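PDB 4XCP: nematode fatty acid retinoid binding protein from Necator americanus, which probably binds lipids such as fatty acids and retinol, and holds palmitic acid within its all-helical fold. Local coordinates for residues P22-D27 and P120-L125; M29-R34 and F151-K156; T46-V51 and A65-K70; A90-E95 and K144-K149. All coordinates share one frame; numbering follows the deposited sequence.

Contact 1. Residues P22-D27 and P120-L125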
loop_
_atom_site.group_PDB
_atom_site.type_symbol
_atom_site.label_atom_id
_atom_site.label_comp_id
_atom_site.label_asym_id
_atom_site.label_seq_id
_atom_site.Cartn_x
_atom_site.Cartn_y
_atom_site.Cartn_z
ATOM N N PRO A 22 -4.583 -13.048 0.837
ATOM C CA PRO A 22 -5.726 -13.499 1.665
ATOM C C PRO A 22 -6.820 -12.428 1.717
ATOM O O PRO A 22 -6.498 -11.228 1.810
ATOM C CB PRO A 22 -5.097 -13.727 3.049
ATOM C CG PRO A 22 -3.652 -13.946 2.783
ATOM C CD PRO A 22 -3.309 -13.119 1.586
ATOM N N ALA A 23 -8.098 -12.854 1.579
ATOM C CA ALA A 23 -9.278 -11.974 1.593
ATOM C C ALA A 23 -9.300 -11.051 2.838
ATOM O O ALA A 23 -9.633 -9.875 2.715
ATOM C CB ALA A 23 -10.559 -12.812 1.538
ATOM N N ASP A 24 -8.891 -11.567 4.009
ATOM C CA ASP A 24 -8.877 -10.789 5.248
ATOM C C ASP A 24 -7.749 -9.732 5.258
ATOM O O ASP A 24 -7.858 -8.754 5.995
ATOM C CB ASP A 24 -8.882 -11.684 6.518
ATOM C CG ASP A 24 -7.804 -12.757 6.615
ATOM O OD1 ASP A 24 -7.143 -13.036 5.586
ATOM O OD2 ASP A 24 -7.658 -13.358 7.711
ATOM N N TYR A 25 -6.714 -9.885 4.406
ATOM C CA TYR A 25 -5.682 -8.849 4.270
ATOM C C TYR A 25 -6.219 -7.807 3.276
ATOM O O TYR A 25 -6.028 -6.620 3.491
ATOM C CB TYR A 25 -4.325 -9.414 3.817
ATOM C CG TYR A 25 -3.261 -8.343 3.626
ATOM C CD1 TYR A 25 -2.517 -7.867 4.703
ATOM C CD2 TYR A 25 -3.010 -7.800 2.369
ATOM C CE1 TYR A 25 -1.543 -6.882 4.531
ATOM C CE2 TYR A 25 -2.042 -6.817 2.183
ATOM C CZ TYR A 25 -1.298 -6.371 3.264
ATOM O OH TYR A 25 -0.347 -5.408 3.066
ATOM N N ARG A 26 -6.880 -8.252 2.183
ATOM C CA ARG A 26 -7.513 -7.362 1.197
ATOM C C ARG A 26 -8.589 -6.484 1.890
ATOM O O ARG A 26 -8.711 -5.308 1.565
ATOM C CB ARG A 26 -8.107 -8.177 0.025
ATOM C CG ARG A 26 -7.076 -8.510 -1.072
ATOM C CD ARG A 26 -7.242 -9.909 -1.660
ATOM N NE ARG A 26 -8.608 -10.085 -2.052
ATOM C CZ ARG A 26 -9.298 -11.213 -2.051
ATOM N NH1 ARG A 26 -8.699 -12.373 -1.802
ATOM N NH2 ARG A 26 -10.567 -11.205 -2.379
ATOM N N ASP A 27 -9.296 -7.028 2.898
ATOM C CA ASP A 27 -10.291 -6.272 3.688
ATOM C C ASP A 27 -9.676 -5.105 4.494
ATOM O O ASP A 27 -10.400 -4.174 4.850
ATOM C CB ASP A 27 -11.046 -7.194 4.654
ATOM C CG ASP A 27 -12.036 -8.125 3.977
ATOM O OD1 ASP A 27 -12.452 -7.821 2.850
ATOM O OD2 ASP A 27 -12.406 -9.149 4.593
ATOM N N PRO A 120 4.537 -13.287 -0.183
ATOM C CA PRO A 120 4.504 -13.404 1.287
ATOM C C PRO A 120 3.528 -14.473 1.771
ATOM O O PRO A 120 2.486 -14.682 1.154
ATOM C CB PRO A 120 4.048 -12.015 1.761
ATOM C CG PRO A 120 4.133 -11.115 0.574
ATOM C CD PRO A 120 4.055 -11.966 -0.644
ATOM N N THR A 121 3.858 -15.138 2.889
ATOM C CA THR A 121 2.963 -16.108 3.523
ATOM C C THR A 121 1.945 -15.287 4.324
ATOM O O THR A 121 2.141 -14.074 4.494
ATOM C CB THR A 121 3.741 -17.055 4.469
ATOM O OG1 THR A 121 4.400 -16.280 5.469
ATOM C CG2 THR A 121 4.749 -17.957 3.734
ATOM N N LYS A 122 0.882 -15.934 4.837
ATOM C CA LYS A 122 -0.112 -15.246 5.661
ATOM C C LYS A 122 0.545 -14.726 6.967
ATOM O O LYS A 122 0.214 -13.627 7.396
ATOM C CB LYS A 122 -1.345 -16.127 5.940
ATOM C CG LYS A 122 -2.544 -15.308 6.427
ATOM C CD LYS A 122 -3.839 -16.090 6.424
ATOM C CE LYS A 122 -4.972 -15.254 6.962
ATOM N NZ LYS A 122 -6.278 -15.952 6.845
ATOM N N ASP A 123 1.517 -15.484 7.540
ATOM C CA ASP A 123 2.283 -15.097 8.737
ATOM C C ASP A 123 3.174 -13.868 8.483
ATOM O O ASP A 123 3.329 -13.051 9.386
ATOM C CB ASP A 123 3.115 -16.266 9.280
ATOM C CG ASP A 123 2.326 -17.296 10.079
ATOM O OD1 ASP A 123 1.098 -17.094 10.275
ATOM O OD2 ASP A 123 2.932 -18.304 10.506
ATOM N N ASP A 124 3.717 -13.726 7.249
ATOM C CA ASP A 124 4.515 -12.565 6.822
ATOM C C ASP A 124 3.612 -11.330 6.763
ATOM O O ASP A 124 4.025 -10.247 7.159
ATOM C CB ASP A 124 5.106 -12.778 5.424
ATOM C CG ASP A 124 6.228 -13.789 5.331
ATOM O OD1 ASP A 124 6.922 -14.007 6.355
ATOM O OD2 ASP A 124 6.434 -14.343 4.226
ATOM N N LEU A 125 2.391 -11.495 6.239
ATOM C CA LEU A 125 1.440 -10.400 6.148
ATOM C C LEU A 125 0.987 -9.979 7.538
ATOM O O LEU A 125 0.948 -8.780 7.818
ATOM C CB LEU A 125 0.252 -10.745 5.247
ATOM C CG LEU A 125 0.573 -11.021 3.764
ATOM C CD1 LEU A 125 -0.618 -11.632 3.076
ATOM C CD2 LEU A 125 0.988 -9.755 3.029
#

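Contact 2. Residues M29-R34 and F151-K156. With PLM (palmitic acid), chain B.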
loop_
_atom_site.group_PDB
_atom_site.type_symbol
_atom_site.label_atom_id
_atom_site.label_comp_id
_atom_site.label_asym_id
_atom_site.label_seq_id
_atom_site.Cartn_x
_atom_site.Cartn_y
_atom_site.Cartn_z
HETATM N N MSE A 29 -7.240 -3.257 3.250
HETATM C CA MSE A 29 -6.792 -2.269 2.280
HETATM C C MSE A 29 -7.913 -1.300 1.942
HETATM O O MSE A 29 -9.071 -1.720 1.855
HETATM C CB MSE A 29 -6.295 -2.941 0.986
HETATM C CG MSE A 29 -5.102 -3.876 1.164
HETATM SE SE MSE A 29 -4.755 -4.823 -0.566
HETATM C CE MSE A 29 -4.777 -3.306 -1.718
ATOM N N PRO A 30 -7.601 0.001 1.714
ATOM C CA PRO A 30 -8.667 0.939 1.329
ATOM C C PRO A 30 -9.315 0.510 0.008
ATOM O O PRO A 30 -8.635 -0.131 -0.809
ATOM C CB PRO A 30 -7.977 2.314 1.271
ATOM C CG PRO A 30 -6.555 2.066 1.349
ATOM C CD PRO A 30 -6.280 0.662 1.790
ATOM N N PRO A 31 -10.629 0.774 -0.171
ATOM C CA PRO A 31 -11.338 0.283 -1.375
ATOM C C PRO A 31 -10.735 0.671 -2.727
ATOM O O PRO A 31 -10.740 -0.153 -3.639
ATOM C CB PRO A 31 -12.767 0.830 -1.203
ATOM C CG PRO A 31 -12.652 1.934 -0.158
ATOM C CD PRO A 31 -11.559 1.474 0.746
ATOM N N GLU A 32 -10.187 1.893 -2.850
ATOM C CA GLU A 32 -9.558 2.389 -4.089
ATOM C C GLU A 32 -8.355 1.522 -4.465
ATOM O O GLU A 32 -8.182 1.192 -5.642
ATOM C CB GLU A 32 -9.111 3.863 -3.940
ATOM C CG GLU A 32 -10.230 4.845 -3.624
ATOM C CD GLU A 32 -10.764 4.888 -2.195
ATOM O OE1 GLU A 32 -10.037 4.481 -1.252
ATOM O OE2 GLU A 32 -11.930 5.323 -2.028
ATOM N N ALA A 33 -7.539 1.136 -3.457
ATOM C CA ALA A 33 -6.369 0.274 -3.643
ATOM C C ALA A 33 -6.820 -1.144 -4.026
ATOM O O ALA A 33 -6.301 -1.713 -4.980
ATOM C CB ALA A 33 -5.536 0.241 -2.356
ATOM N N ARG A 34 -7.808 -1.698 -3.297
ATOM C CA ARG A 34 -8.397 -3.003 -3.593
ATOM C C ARG A 34 -8.945 -3.028 -5.037
ATOM O O ARG A 34 -8.641 -3.951 -5.782
ATOM C CB ARG A 34 -9.570 -3.269 -2.637
ATOM C CG ARG A 34 -9.282 -4.287 -1.562
ATOM C CD ARG A 34 -10.560 -4.516 -0.769
ATOM N NE ARG A 34 -10.703 -3.521 0.289
ATOM C CZ ARG A 34 -11.851 -2.959 0.651
ATOM N NH1 ARG A 34 -12.976 -3.267 0.021
ATOM N NH2 ARG A 34 -11.880 -2.080 1.642
ATOM N N PHE A 151 -6.828 9.820 6.370
ATOM C CA PHE A 151 -7.031 8.410 6.056
ATOM C C PHE A 151 -8.085 7.785 6.960
ATOM O O PHE A 151 -7.727 6.977 7.812
ATOM C CB PHE A 151 -5.697 7.667 6.167
ATOM C CG PHE A 151 -4.665 8.111 5.164
ATOM C CD1 PHE A 151 -4.681 7.619 3.863
ATOM C CD2 PHE A 151 -3.667 9.014 5.520
ATOM C CE1 PHE A 151 -3.708 8.011 2.943
ATOM C CE2 PHE A 151 -2.700 9.412 4.596
ATOM C CZ PHE A 151 -2.715 8.895 3.322
ATOM N N PRO A 152 -9.386 8.134 6.785
ATOM C CA PRO A 152 -10.415 7.612 7.703
ATOM C C PRO A 152 -10.668 6.121 7.598
ATOM O O PRO A 152 -11.031 5.520 8.602
ATOM C CB PRO A 152 -11.659 8.446 7.365
ATOM C CG PRO A 152 -11.456 8.865 5.942
ATOM C CD PRO A 152 -9.976 9.077 5.799
ATOM N N PHE A 153 -10.457 5.513 6.414
ATOM C CA PHE A 153 -10.656 4.067 6.273
ATOM C C PHE A 153 -9.605 3.316 7.074
ATOM O O PHE A 153 -9.944 2.381 7.801
ATOM C CB PHE A 153 -10.647 3.615 4.786
ATOM C CG PHE A 153 -10.819 2.117 4.656
ATOM C CD1 PHE A 153 -12.088 1.550 4.575
ATOM C CD2 PHE A 153 -9.717 1.267 4.682
ATOM C CE1 PHE A 153 -12.246 0.163 4.505
ATOM C CE2 PHE A 153 -9.879 -0.116 4.618
ATOM C CZ PHE A 153 -11.139 -0.657 4.538
ATOM N N LEU A 154 -8.331 3.705 6.916
ATOM C CA LEU A 154 -7.218 3.074 7.612
ATOM C C LEU A 154 -7.277 3.303 9.123
ATOM O O LEU A 154 -7.048 2.368 9.887
ATOM C CB LEU A 154 -5.873 3.505 7.001
ATOM C CG LEU A 154 -5.548 2.923 5.599
ATOM C CD1 LEU A 154 -4.283 3.558 5.032
ATOM C CD2 LEU A 154 -5.388 1.392 5.636
ATOM N N ALA A 155 -7.638 4.523 9.552
ATOM C CA ALA A 155 -7.802 4.855 10.974
ATOM C C ALA A 155 -8.846 3.922 11.600
ATOM O O ALA A 155 -8.603 3.388 12.678
ATOM C CB ALA A 155 -8.243 6.300 11.127
ATOM N N LYS A 156 -9.974 3.682 10.890
ATOM C CA LYS A 156 -11.051 2.782 11.320
ATOM C C LYS A 156 -10.566 1.316 11.419
ATOM O O LYS A 156 -10.899 0.632 12.373
ATOM C CB LYS A 156 -12.255 2.901 10.372
ATOM C CG LYS A 156 -13.555 2.358 10.955
ATOM C CD LYS A 156 -14.695 2.393 9.956
ATOM C CE LYS A 156 -15.934 1.711 10.488
ATOM N NZ LYS A 156 -17.062 1.787 9.519
HETATM C C1 PLM B . -0.015 -4.699 -1.368
HETATM O O1 PLM B . -0.645 -4.035 -2.297
HETATM O O2 PLM B . 0.362 -4.187 -0.324
HETATM C C2 PLM B . 0.192 -6.150 -1.693
HETATM C C3 PLM B . -0.293 -6.618 -3.062
HETATM C C4 PLM B . 0.685 -6.351 -4.188
HETATM C C5 PLM B . 0.205 -6.801 -5.550
HETATM C C6 PLM B . 1.253 -6.724 -6.651
HETATM C C7 PLM B . 0.943 -5.753 -7.781
HETATM C C8 PLM B . 1.147 -4.312 -7.401
HETATM C C9 PLM B . 0.760 -3.323 -8.445
HETATM C CA PLM B . -0.007 -2.146 -7.911
HETATM C CB PLM B . 0.776 -0.887 -7.617
HETATM C CC PLM B . -0.096 0.317 -7.220
HETATM C CD PLM B . -0.668 0.312 -5.788
HETATM C CE PLM B . -1.826 -0.658 -5.538
HETATM C CF PLM B . -2.491 -0.526 -4.193
HETATM C CG PLM B . -1.825 -1.272 -3.055
#

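Contact 3. Residues T46-V51 and A65-K70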
loop_
_atom_site.group_PDB
_atom_site.type_symbol
_atom_site.label_atom_id
_atom_site.label_comp_id
_atom_site.label_asym_id
_atom_site.label_seq_id
_atom_site.Cartn_x
_atom_site.Cartn_y
_atom_site.Cartn_z
ATOM N N THR A 46 1.597 -7.999 -16.498
ATOM C CA THR A 46 2.857 -8.184 -17.220
ATOM C C THR A 46 3.645 -6.874 -17.232
ATOM O O THR A 46 4.842 -6.871 -16.931
ATOM C CB THR A 46 2.608 -8.691 -18.638
ATOM O OG1 THR A 46 2.123 -10.015 -18.509
ATOM C CG2 THR A 46 3.889 -8.682 -19.504
ATOM N N VAL A 47 2.964 -5.768 -17.583
ATOM C CA VAL A 47 3.586 -4.453 -17.694
ATOM C C VAL A 47 4.093 -3.953 -16.320
ATOM O O VAL A 47 5.215 -3.444 -16.245
ATOM C CB VAL A 47 2.663 -3.455 -18.445
ATOM C CG1 VAL A 47 3.235 -2.041 -18.432
ATOM C CG2 VAL A 47 2.463 -3.916 -19.896
ATOM N N LEU A 48 3.325 -4.192 -15.237
ATOM C CA LEU A 48 3.751 -3.807 -13.883
ATOM C C LEU A 48 5.009 -4.567 -13.468
ATOM O O LEU A 48 5.968 -3.954 -12.983
ATOM C CB LEU A 48 2.616 -3.993 -12.852
ATOM C CG LEU A 48 1.431 -3.014 -12.991
ATOM C CD1 LEU A 48 0.275 -3.438 -12.106
ATOM C CD2 LEU A 48 1.843 -1.562 -12.667
ATOM N N LYS A 49 5.024 -5.878 -13.717
ATOM C CA LYS A 49 6.154 -6.754 -13.431
ATOM C C LYS A 49 7.396 -6.328 -14.237
ATOM O O LYS A 49 8.480 -6.217 -13.660
ATOM C CB LYS A 49 5.774 -8.219 -13.719
ATOM C CG LYS A 49 6.890 -9.230 -13.447
ATOM C CD LYS A 49 6.418 -10.644 -13.699
ATOM C CE LYS A 49 7.509 -11.672 -13.479
ATOM N NZ LYS A 49 7.867 -11.827 -12.042
ATOM N N GLU A 50 7.237 -6.066 -15.551
ATOM C CA GLU A 50 8.356 -5.620 -16.410
ATOM C C GLU A 50 8.934 -4.274 -15.934
ATOM O O GLU A 50 10.148 -4.117 -15.895
ATOM C CB GLU A 50 7.919 -5.510 -17.884
ATOM C CG GLU A 50 7.763 -6.861 -18.547
ATOM C CD GLU A 50 7.083 -6.830 -19.898
ATOM O OE1 GLU A 50 6.506 -5.784 -20.262
ATOM O OE2 GLU A 50 7.055 -7.888 -20.557
ATOM N N VAL A 51 8.068 -3.309 -15.575
ATOM C CA VAL A 51 8.528 -2.018 -15.052
ATOM C C VAL A 51 9.285 -2.256 -13.721
ATOM O O VAL A 51 10.380 -1.746 -13.547
ATOM C CB VAL A 51 7.377 -0.973 -14.916
ATOM C CG1 VAL A 51 7.835 0.268 -14.132
ATOM C CG2 VAL A 51 6.867 -0.563 -16.292
ATOM N N ALA A 65 6.643 7.238 -14.424
ATOM C CA ALA A 65 7.025 7.746 -15.750
ATOM C C ALA A 65 7.418 6.581 -16.678
ATOM O O ALA A 65 6.989 6.564 -17.833
ATOM C CB ALA A 65 8.170 8.761 -15.624
ATOM N N ALA A 66 8.179 5.583 -16.165
ATOM C CA ALA A 66 8.569 4.386 -16.938
ATOM C C ALA A 66 7.315 3.571 -17.277
ATOM O O ALA A 66 7.180 3.091 -18.398
ATOM C CB ALA A 66 9.569 3.536 -16.152
ATOM N N LEU A 67 6.365 3.481 -16.327
ATOM C CA LEU A 67 5.101 2.789 -16.542
ATOM C C LEU A 67 4.258 3.474 -17.653
ATOM O O LEU A 67 3.746 2.790 -18.540
ATOM C CB LEU A 67 4.306 2.670 -15.211
ATOM C CG LEU A 67 2.908 2.033 -15.324
ATOM C CD1 LEU A 67 2.977 0.599 -15.859
ATOM C CD2 LEU A 67 2.191 2.074 -14.017
ATOM N N LYS A 68 4.147 4.815 -17.610
ATOM C CA LYS A 68 3.415 5.625 -18.590
ATOM C C LYS A 68 3.973 5.432 -19.992
ATOM O O LYS A 68 3.206 5.401 -20.948
ATOM C CB LYS A 68 3.457 7.118 -18.211
ATOM C CG LYS A 68 2.519 7.497 -17.080
ATOM C CD LYS A 68 2.652 8.966 -16.724
ATOM C CE LYS A 68 1.523 9.452 -15.849
ATOM N NZ LYS A 68 1.858 10.753 -15.201
ATOM N N LYS A 69 5.304 5.272 -20.111
ATOM C CA LYS A 69 5.981 5.035 -21.387
ATOM C C LYS A 69 5.480 3.717 -22.011
ATOM O O LYS A 69 5.155 3.689 -23.198
ATOM C CB LYS A 69 7.512 5.025 -21.193
ATOM C CG LYS A 69 8.311 4.895 -22.496
ATOM C CD LYS A 69 9.354 3.751 -22.456
ATOM C CE LYS A 69 8.794 2.382 -22.825
ATOM N NZ LYS A 69 9.619 1.273 -22.271
ATOM N N LYS A 70 5.377 2.647 -21.198
ATOM C CA LYS A 70 4.894 1.346 -21.665
ATOM C C LYS A 70 3.384 1.361 -21.876
ATOM O O LYS A 70 2.894 0.756 -22.816
ATOM C CB LYS A 70 5.239 0.251 -20.654
ATOM C CG LYS A 70 6.727 0.095 -20.355
ATOM C CD LYS A 70 7.343 -1.089 -21.058
ATOM C CE LYS A 70 7.113 -2.413 -20.359
ATOM N NZ LYS A 70 7.818 -3.504 -21.081
#

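Contact 4. Residues A90-E95 and K144-K149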
loop_
_atom_site.group_PDB
_atom_site.type_symbol
_atom_site.label_atom_id
_atom_site.label_comp_id
_atom_site.label_asym_id
_atom_site.label_seq_id
_atom_site.Cartn_x
_atom_site.Cartn_y
_atom_site.Cartn_z
ATOM N N ALA A 90 0.971 15.212 2.315
ATOM C CA ALA A 90 1.356 16.628 2.333
ATOM C C ALA A 90 0.561 17.460 3.370
ATOM O O ALA A 90 1.094 18.431 3.898
ATOM C CB ALA A 90 1.200 17.237 0.940
ATOM N N ALA A 91 -0.703 17.072 3.655
ATOM C CA ALA A 91 -1.571 17.740 4.628
ATOM C C ALA A 91 -1.280 17.306 6.083
ATOM O O ALA A 91 -1.812 17.896 7.012
ATOM C CB ALA A 91 -3.033 17.493 4.279
ATOM N N LEU A 92 -0.415 16.298 6.289
ATOM C CA LEU A 92 -0.110 15.836 7.644
ATOM C C LEU A 92 1.001 16.611 8.334
ATOM O O LEU A 92 1.929 17.085 7.686
ATOM C CB LEU A 92 0.265 14.335 7.629
ATOM C CG LEU A 92 -0.787 13.317 7.163
ATOM C CD1 LEU A 92 -0.165 11.911 7.073
ATOM C CD2 LEU A 92 -1.946 13.266 8.117
ATOM N N GLY A 93 0.931 16.661 9.664
ATOM C CA GLY A 93 1.970 17.212 10.522
ATOM C C GLY A 93 3.131 16.230 10.557
ATOM O O GLY A 93 2.985 15.113 10.058
ATOM N N PRO A 94 4.304 16.600 11.116
ATOM C CA PRO A 94 5.474 15.690 11.065
ATOM C C PRO A 94 5.298 14.266 11.612
ATOM O O PRO A 94 5.875 13.339 11.053
ATOM C CB PRO A 94 6.552 16.434 11.867
ATOM C CG PRO A 94 6.142 17.852 11.852
ATOM C CD PRO A 94 4.650 17.904 11.726
ATOM N N GLU A 95 4.572 14.092 12.727
ATOM C CA GLU A 95 4.405 12.772 13.328
ATOM C C GLU A 95 3.589 11.810 12.452
ATOM O O GLU A 95 4.070 10.717 12.160
ATOM C CB GLU A 95 3.829 12.888 14.749
ATOM C CG GLU A 95 3.749 11.559 15.483
ATOM C CD GLU A 95 2.997 11.641 16.793
ATOM O OE1 GLU A 95 2.163 12.561 16.944
ATOM O OE2 GLU A 95 3.242 10.787 17.672
ATOM N N LYS A 144 -2.540 10.365 15.801
ATOM C CA LYS A 144 -3.617 9.477 15.336
ATOM C C LYS A 144 -4.780 10.300 14.741
ATOM O O LYS A 144 -5.312 9.913 13.701
ATOM C CB LYS A 144 -4.144 8.614 16.495
ATOM C CG LYS A 144 -3.139 7.630 17.068
ATOM C CD LYS A 144 -3.729 6.946 18.298
ATOM C CE LYS A 144 -2.757 5.965 18.909
ATOM N NZ LYS A 144 -3.349 5.253 20.055
ATOM N N ALA A 145 -5.150 11.435 15.389
ATOM C CA ALA A 145 -6.247 12.296 14.931
ATOM C C ALA A 145 -5.891 12.959 13.583
ATOM O O ALA A 145 -6.730 13.036 12.689
ATOM C CB ALA A 145 -6.586 13.353 15.993
ATOM N N ASP A 146 -4.629 13.383 13.436
ATOM C CA ASP A 146 -4.126 13.997 12.215
ATOM C C ASP A 146 -4.138 12.966 11.060
ATOM O O ASP A 146 -4.692 13.240 9.980
ATOM C CB ASP A 146 -2.728 14.574 12.482
ATOM C CG ASP A 146 -2.164 15.426 11.370
ATOM O OD1 ASP A 146 -2.941 16.199 10.755
ATOM O OD2 ASP A 146 -0.937 15.409 11.188
ATOM N N PHE A 147 -3.639 11.741 11.333
ATOM C CA PHE A 147 -3.648 10.646 10.361
ATOM C C PHE A 147 -5.083 10.288 9.932
ATOM O O PHE A 147 -5.335 10.152 8.733
ATOM C CB PHE A 147 -2.892 9.396 10.889
ATOM C CG PHE A 147 -2.987 8.198 9.965
ATOM C CD1 PHE A 147 -2.139 8.077 8.865
ATOM C CD2 PHE A 147 -3.943 7.201 10.181
ATOM C CE1 PHE A 147 -2.242 6.976 7.996
ATOM C CE2 PHE A 147 -4.031 6.095 9.331
ATOM C CZ PHE A 147 -3.184 5.993 8.236
ATOM N N GLY A 148 -5.988 10.154 10.910
ATOM C CA GLY A 148 -7.394 9.808 10.707
ATOM C C GLY A 148 -8.188 10.765 9.838
ATOM O O GLY A 148 -9.121 10.348 9.144
ATOM N N LYS A 149 -7.834 12.057 9.874
ATOM C CA LYS A 149 -8.485 13.113 9.077
ATOM C C LYS A 149 -8.205 12.897 7.584
ATOM O O LYS A 149 -9.094 13.091 6.759
ATOM C CB LYS A 149 -7.986 14.493 9.547
ATOM C CG LYS A 149 -8.678 15.688 8.904
ATOM C CD LYS A 149 -8.580 16.909 9.802
ATOM C CE LYS A 149 -8.800 18.196 9.053
ATOM N NZ LYS A 149 -7.516 18.769 8.570
HETATM O O HOH W 1 -2.205 18.523 9.656
#

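Contact 1. Residues P22-D27 and P120-L125
Lys-122 reaches across to Asp-24 and closes a salt bridge, its NZ lying 3.1 Å from OD2 of the aspartate. The ammonium meets OD2 on the syn side, 19° out of the carboxylate plane, and makes a second, weak bond to OD1. The lysine chain is extended beyond CG and crosses the aspartate side chain at about a right angle. Helix 122-138 starts here with a capping box: Asp-124 N donates to Thr-121 OG1, and Thr-121 N to Asp-124 OD2. That carboxylate also forms a salt bridge with Arg-113 of helix 94-115.

CG of Lys-122 slides past the Pro-22 ring, 4.0 Å from CG of that proline. Next to this ion pair, Leu-125 presses CD1 tip to tip on Pro-22 CD at 3.4 Å, closer than two carbons normally pack. The other methyl, CD2, sits over the centre of the Tyr-25 ring in a CH-pi contact, 4.1 Å from the ring centroid, while CB of Leu-125 approaches Tyr-25 CD1. The tyrosine also touches palmitic acid.

The short helix 23-26 lies against the first turn of helix 122-138, with Phe-166 of helix 162-167 touching Asp-24, Lys-122 and Leu-125, and Ile-110 and Tyr-114 of helix 94-115 touching Leu-125.

Contact 2. Residues M29-R34 and F151-K156
The carbonyl oxygen of Met-29, a selenomethionine, lies 3.3 Å from CE2 of Phe-153 and is gripped by two nitrogens of Arg-34. NH2 donates to it at 2.8 Å, nearly along the C=O axis, and NE at 2.9 Å from a position tilted out of the carbonyl plane. Both bonds are bent at hydrogen, as expected when one acceptor is shared side-on, but the oxygen lies close to the guanidinium plane and fixes the rotation of that group. A bend at chi3 (-85°) turns NE back toward Met-29 O. CA of Pro-31 covers one guanidinium face.

Phe-153 fits against this arrangement. Its CG is anti to the backbone N (chi1 179°), and the ring lies against the extended residues Met-29 and Pro-30 and the first helical residue, Pro-31. Pro-31 CD stands over one ring face, offset toward the rim, in a CH-pi contact 4.0 Å from the centroid. CZ of the ring meets Arg-34 NH2 at 3.3 Å near the guanidinium plane, with the two flat groups 47° apart. Pro-30 CA approaches CD2 of Phe-153 at 3.5 Å, and CD of Pro-30 packs on CD2 of Leu-154.

Ala-33 CB lies 3.6 Å from palmitic acid CF and the Met-29 CE methyl touches CG of the same molecule, so segment 29-34 lines the lipid site; the ligand is also hydrogen-bonded to Lys-111 NZ. The contact joins the start of helix 31-39 to the start of helix 152-159, with helix 72-90 touching Glu-32 through Leu-81 and Phe-151 through Lys-88 and Ile-89.

Contact 3. Residues T46-V51 and A65-K70
Leu-67 lays its CD1 methyl against CG1 of Val-47, 3.7 Å away, and the two side chains cross at about a right angle. Its other methyl, CD2, touches CD2 of Leu-48 at 3.9 Å. With CG anti to the backbone N (chi1 176°), the leucine leaves its helix beside its own carbonyl carbon, and its two methyls reach residues in the same turn of the opposing helix. Val-51 packs closer to the backbone: CG2 rests 3.8 Å from Leu-67 CA, and CG1 faces the CB of Ala-66.

Lys-70 borders this apolar patch with its aliphatic chain. CB lies against Val-47 CG1 at 3.8 Å and CG against Val-51 CG2. Bends at chi2 and chi3 then swing the chain to Glu-50, where NZ donates to OE1 in a salt bridge of 2.8 Å. The ammonium comes from well above the carboxylate plane, 51° out of it. Both charged residues are exposed, whereas Leu-48, Val-51 and Leu-67 are buried.

Helix 72-90 packs on the buried leucines, Leu-74 touching both Leu-48 and Leu-67, and Val-78 touching Leu-67. The successive helices 42-53 and 60-70 form a splayed helical hairpin, the two segments running at 135° to each other with their axes 9.9 Å apart at closest approach. Leu-48 also touches palmitic acid, placing this hairpin at the wall of a lipid pocket.

Contact 4. Residues A90-E95 and K144-K149
Leu-92 meets the carboxylate of Asp-146 first through its CB, which lies 3.9 Å from OD2. CG, anti to the carbonyl carbon (chi1 -62°), carries the branch toward helix 141-150. There CD2 settles against the main chain, 3.3 Å from Asp-146 O and 3.8 Å from Phe-147 CA; the same methyl lies over one face of the carboxylate, 3.9 Å from Asp-146 CG. The leucine is buried, and Lys-97, Ala-100 and Gln-150 touch it as well.

Next along the chain, Gly-93 N donates to OD2 of Asp-146 at 2.7 Å. The bond is fairly straight, 161° at hydrogen, and uses the syn lone pair of the oxygen. Gly-93 is the N-cap residue of helix 94-115, so an acidic side chain from helix 141-150 holds the turn between helices 72-90 and 94-115 where the latter starts; its negative charge, beside the N-terminus of helix 94-115, is probably favoured by the helix dipole.

The second oxygen, OD1, is reached by a water that donates to it and also to Ala-91 O, each at 2.7 Å. Asp-146 CG stands anti to the backbone N (chi1 -171°), which sends the carboxylate across to the turn. Beside it, Phe-147 packs edge-to-face with Phe-99 of helix 94-115 and also touches Ala-96 and Tyr-136.

How the contacts relate
Contacts 1, 3 and 4 are partly buried, whereas contact 2 lies at the surface. Contacts 1 and 3 share a plan, a lysine-carboxylate salt bridge bordering buried leucine packing, but 3 joins helices adjacent in sequence and 1 joins distant ones. Contact 2 replaces ion pairing by proline-aromatic packing around an arginine-held carbonyl, and contact 4 relies on one carboxylate and a water. Contacts 1 and 2 meet where Arg-26 O approaches Arg-34 NE; contacts 2 and 4 meet through Leu-154 and Ala-155 against Phe-147 and Gly-148, on successive helices. Contact 3 stands apart, its centre about 32 Å from that of contact 4. Contacts 1, 2 and 3 each include a residue touching palmitic acid.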